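Local coordinates for protein choline kinase (Streptococcus pneumoniae, PDB 4R78) that probably phosphorylates choline as a kinase with a protein kinase-like fold and binds adenosine monophosphate in its nucleotide pocket, at residues S158-Q163 with W271-V276. Sequence-based numbering, arbitrary orientation.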
ATOM      1  N   SER A 158     -14.151  13.883   2.810  1.00 17.96           N
ATOM      2  CA  SER A 158     -13.850  15.295   3.020  1.00 18.37           C
ATOM      3  C   SER A 158     -13.065  15.896   1.852  1.00 18.26           C
ATOM      4  O   SER A 158     -13.323  17.027   1.437  1.00 19.12           O
ATOM      5  CB  SER A 158     -13.076  15.485   4.327  1.00 18.47           C
ATOM      6  OG  SER A 158     -12.812  16.860   4.565  1.00 20.22           O
ATOM      7  N   LEU A 159     -12.117  15.129   1.323  1.00 17.94           N
ATOM      8  CA  LEU A 159     -11.242  15.609   0.251  1.00 17.84           C
ATOM      9  C   LEU A 159     -11.912  15.646  -1.121  1.00 17.63           C
ATOM     10  O   LEU A 159     -11.569  16.486  -1.958  1.00 18.26           O
ATOM     11  CB  LEU A 159      -9.954  14.779   0.198  1.00 17.64           C
ATOM     12  CG  LEU A 159      -8.992  15.014   1.367  1.00 17.87           C
ATOM     13  CD1 LEU A 159      -8.071  13.825   1.566  1.00 18.20           C
ATOM     14  CD2 LEU A 159      -8.193  16.301   1.178  1.00 17.95           C
ATOM     15  N   ILE A 160     -12.855  14.733  -1.349  1.00 17.46           N
ATOM     16  CA  ILE A 160     -13.573  14.657  -2.624  1.00 17.34           C
ATOM     17  C   ILE A 160     -14.538  15.838  -2.777  1.00 17.49           C
ATOM     18  O   ILE A 160     -15.370  16.087  -1.910  1.00 17.57           O
ATOM     19  CB  ILE A 160     -14.318  13.303  -2.782  1.00 17.21           C
ATOM     20  CG1 ILE A 160     -13.310  12.151  -2.903  1.00 16.80           C
ATOM     21  CG2 ILE A 160     -15.257  13.328  -3.989  1.00 17.33           C
ATOM     22  CD1 ILE A 160     -13.902  10.775  -2.612  1.00 16.75           C
ATOM     23  N   GLU A 161     -14.408  16.556  -3.889  1.00 17.65           N
ATOM     24  CA  GLU A 161     -15.216  17.743  -4.164  1.00 17.85           C
ATOM     25  C   GLU A 161     -16.589  17.394  -4.746  1.00 17.85           C
ATOM     26  O   GLU A 161     -17.604  17.980  -4.363  1.00 18.11           O
ATOM     27  CB  GLU A 161     -14.450  18.679  -5.112  1.00 17.87           C
ATOM     28  CG  GLU A 161     -15.160  19.983  -5.478  1.00 18.27           C
ATOM     29  CD  GLU A 161     -16.214  19.810  -6.566  1.00 18.61           C
ATOM     30  OE1 GLU A 161     -16.026  18.965  -7.469  1.00 20.00           O
ATOM     31  OE2 GLU A 161     -17.233  20.527  -6.514  1.00 19.06           O
ATOM     32  N   GLU A 162     -16.604  16.444  -5.676  1.00 17.97           N
ATOM     33  CA  GLU A 162     -17.796  16.117  -6.451  1.00 18.36           C
ATOM     34  C   GLU A 162     -18.821  15.327  -5.642  1.00 18.59           C
ATOM     35  O   GLU A 162     -18.487  14.700  -4.635  1.00 18.37           O
ATOM     36  CB  GLU A 162     -17.403  15.333  -7.712  1.00 18.19           C
ATOM     37  CG  GLU A 162     -17.016  13.870  -7.462  1.00 18.25           C
ATOM     38  CD  GLU A 162     -16.281  13.248  -8.631  1.00 18.28           C
ATOM     39  OE1 GLU A 162     -15.104  13.598  -8.845  1.00 18.96           O
ATOM     40  OE2 GLU A 162     -16.869  12.397  -9.327  1.00 19.14           O
ATOM     41  N   GLN A 163     -20.073  15.364  -6.089  1.00 19.02           N
ATOM     42  CA  GLN A 163     -21.076  14.432  -5.588  1.00 19.73           C
ATOM     43  C   GLN A 163     -20.547  13.021  -5.850  1.00 19.27           C
ATOM     44  O   GLN A 163     -20.063  12.733  -6.946  1.00 19.26           O
ATOM     45  CB  GLN A 163     -22.410  14.641  -6.302  1.00 20.24           C
ATOM     46  CG  GLN A 163     -23.592  13.934  -5.636  1.00 22.77           C
ATOM     47  CD  GLN A 163     -24.776  13.729  -6.571  1.00 25.72           C
ATOM     48  OE1 GLN A 163     -24.892  14.378  -7.613  1.00 27.49           O
ATOM     49  NE2 GLN A 163     -25.664  12.815  -6.196  1.00 27.55           N
ATOM     50  N   TRP A 271     -10.423   2.137  -1.336  1.00 12.32           N
ATOM     51  CA  TRP A 271      -9.668   2.367  -2.571  1.00 12.52           C
ATOM     52  C   TRP A 271     -10.533   2.889  -3.728  1.00 12.68           C
ATOM     53  O   TRP A 271     -10.023   3.564  -4.627  1.00 13.12           O
ATOM     54  CB  TRP A 271      -8.822   1.143  -2.961  1.00 12.60           C
ATOM     55  CG  TRP A 271      -7.784   0.775  -1.915  1.00 13.06           C
ATOM     56  CD1 TRP A 271      -7.675  -0.418  -1.253  1.00 13.48           C
ATOM     57  CD2 TRP A 271      -6.725   1.607  -1.407  1.00 14.27           C
ATOM     58  NE1 TRP A 271      -6.618  -0.385  -0.374  1.00 14.16           N
ATOM     59  CE2 TRP A 271      -6.017   0.844  -0.448  1.00 14.56           C
ATOM     60  CE3 TRP A 271      -6.304   2.920  -1.672  1.00 14.98           C
ATOM     61  CZ2 TRP A 271      -4.913   1.348   0.252  1.00 15.36           C
ATOM     62  CZ3 TRP A 271      -5.202   3.423  -0.978  1.00 15.74           C
ATOM     63  CH2 TRP A 271      -4.521   2.635  -0.026  1.00 15.30           C
ATOM     64  N   SER A 272     -11.838   2.613  -3.700  1.00 12.57           N
ATOM     65  CA  SER A 272     -12.740   3.233  -4.675  1.00 12.60           C
ATOM     66  C   SER A 272     -12.839   4.746  -4.439  1.00 12.40           C
ATOM     67  O   SER A 272     -12.934   5.517  -5.391  1.00 12.63           O
ATOM     68  CB  SER A 272     -14.128   2.570  -4.693  1.00 12.94           C
ATOM     69  OG  SER A 272     -14.952   3.009  -3.625  1.00 14.05           O
ATOM     70  N   LEU A 273     -12.782   5.164  -3.175  1.00 12.42           N
ATOM     71  CA  LEU A 273     -12.847   6.591  -2.840  1.00 12.44           C
ATOM     72  C   LEU A 273     -11.514   7.276  -3.150  1.00 12.69           C
ATOM     73  O   LEU A 273     -11.483   8.385  -3.692  1.00 12.81           O
ATOM     74  CB  LEU A 273     -13.268   6.805  -1.381  1.00 12.66           C
ATOM     75  CG  LEU A 273     -14.699   6.379  -1.017  1.00 13.20           C
ATOM     76  CD1 LEU A 273     -14.898   6.353   0.492  1.00 13.69           C
ATOM     77  CD2 LEU A 273     -15.755   7.272  -1.677  1.00 14.35           C
ATOM     78  N   TRP A 274     -10.418   6.591  -2.834  1.00 12.84           N
ATOM     79  CA  TRP A 274      -9.079   6.998  -3.265  1.00 13.05           C
ATOM     80  C   TRP A 274      -9.040   7.293  -4.772  1.00 13.25           C
ATOM     81  O   TRP A 274      -8.446   8.287  -5.202  1.00 13.57           O
ATOM     82  CB  TRP A 274      -8.082   5.897  -2.890  1.00 13.12           C
ATOM     83  CG  TRP A 274      -6.658   6.080  -3.370  1.00 13.21           C
ATOM     84  CD1 TRP A 274      -5.634   6.694  -2.701  1.00 12.97           C
ATOM     85  CD2 TRP A 274      -6.105   5.614  -4.608  1.00 13.54           C
ATOM     86  NE1 TRP A 274      -4.481   6.642  -3.449  1.00 14.06           N
ATOM     87  CE2 TRP A 274      -4.739   5.985  -4.622  1.00 13.77           C
ATOM     88  CE3 TRP A 274      -6.631   4.918  -5.707  1.00 14.10           C
ATOM     89  CZ2 TRP A 274      -3.894   5.694  -5.703  1.00 13.96           C
ATOM     90  CZ3 TRP A 274      -5.792   4.624  -6.779  1.00 14.62           C
ATOM     91  CH2 TRP A 274      -4.436   5.009  -6.765  1.00 14.57           C
ATOM     92  N   THR A 275      -9.693   6.439  -5.563  1.00 12.97           N
ATOM     93  CA  THR A 275      -9.733   6.590  -7.018  1.00 12.87           C
ATOM     94  C   THR A 275     -10.376   7.912  -7.422  1.00 12.82           C
ATOM     95  O   THR A 275      -9.820   8.650  -8.246  1.00 13.27           O
ATOM     96  CB  THR A 275     -10.480   5.413  -7.689  1.00 12.89           C
ATOM     97  OG1 THR A 275      -9.815   4.189  -7.367  1.00 13.05           O
ATOM     98  CG2 THR A 275     -10.500   5.575  -9.208  1.00 12.55           C
ATOM     99  N   VAL A 276     -11.532   8.212  -6.834  1.00 13.03           N
ATOM    100  CA  VAL A 276     -12.238   9.462  -7.135  1.00 12.83           C
ATOM    101  C   VAL A 276     -11.341  10.666  -6.861  1.00 12.92           C
ATOM    102  O   VAL A 276     -11.223  11.563  -7.705  1.00 13.22           O
ATOM    103  CB  VAL A 276     -13.563   9.580  -6.351  1.00 12.66           C
ATOM    104  CG1 VAL A 276     -14.279  10.886  -6.687  1.00 13.04           C
ATOM    105  CG2 VAL A 276     -14.461   8.406  -6.675  1.00 13.12           C
TER
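Where helix 149-159 of this protein kinase-like fold gives out, Ile160, the first residue to leave helical geometry, points its side chain toward helix 257-280 and reaches it at Leu273 and Val276. The contact illustrates how a branched side chain can seat a helix terminus: both arms lean on Val276, and only the longer one also reaches Leu273. With Ile160 CG1 beside the backbone N (chi1 -67°), CG2 is left anti to that N and facing Val276, where it rests on Val276 CG1 at 3.8 Å, the two side chains crossing at about a right angle. Ile160 CD1 lies between Val276 CB, at 3.9 Å, and the carbonyl Leu273 O, at 3.6 Å, with the methyl Leu273 CD2 a little further off at 4.1 Å. Val276 CG1 is also covered by the extended chain of Glu162, whose OE1 lies 3.6 Å from Val276 CG1. That touch is van der Waals only. Polar fastening comes one turn further along helix 257-280, where the carboxylate of Glu280 accepts hydrogen bonds from the backbone N of Glu161 and of Glu162. Ile153 and Tyr156 of helix 149-159 pack on Leu273, while helix 288-303 meets helix 257-280 through Tyr293 on Ser272 and Tyr288 on Thr275.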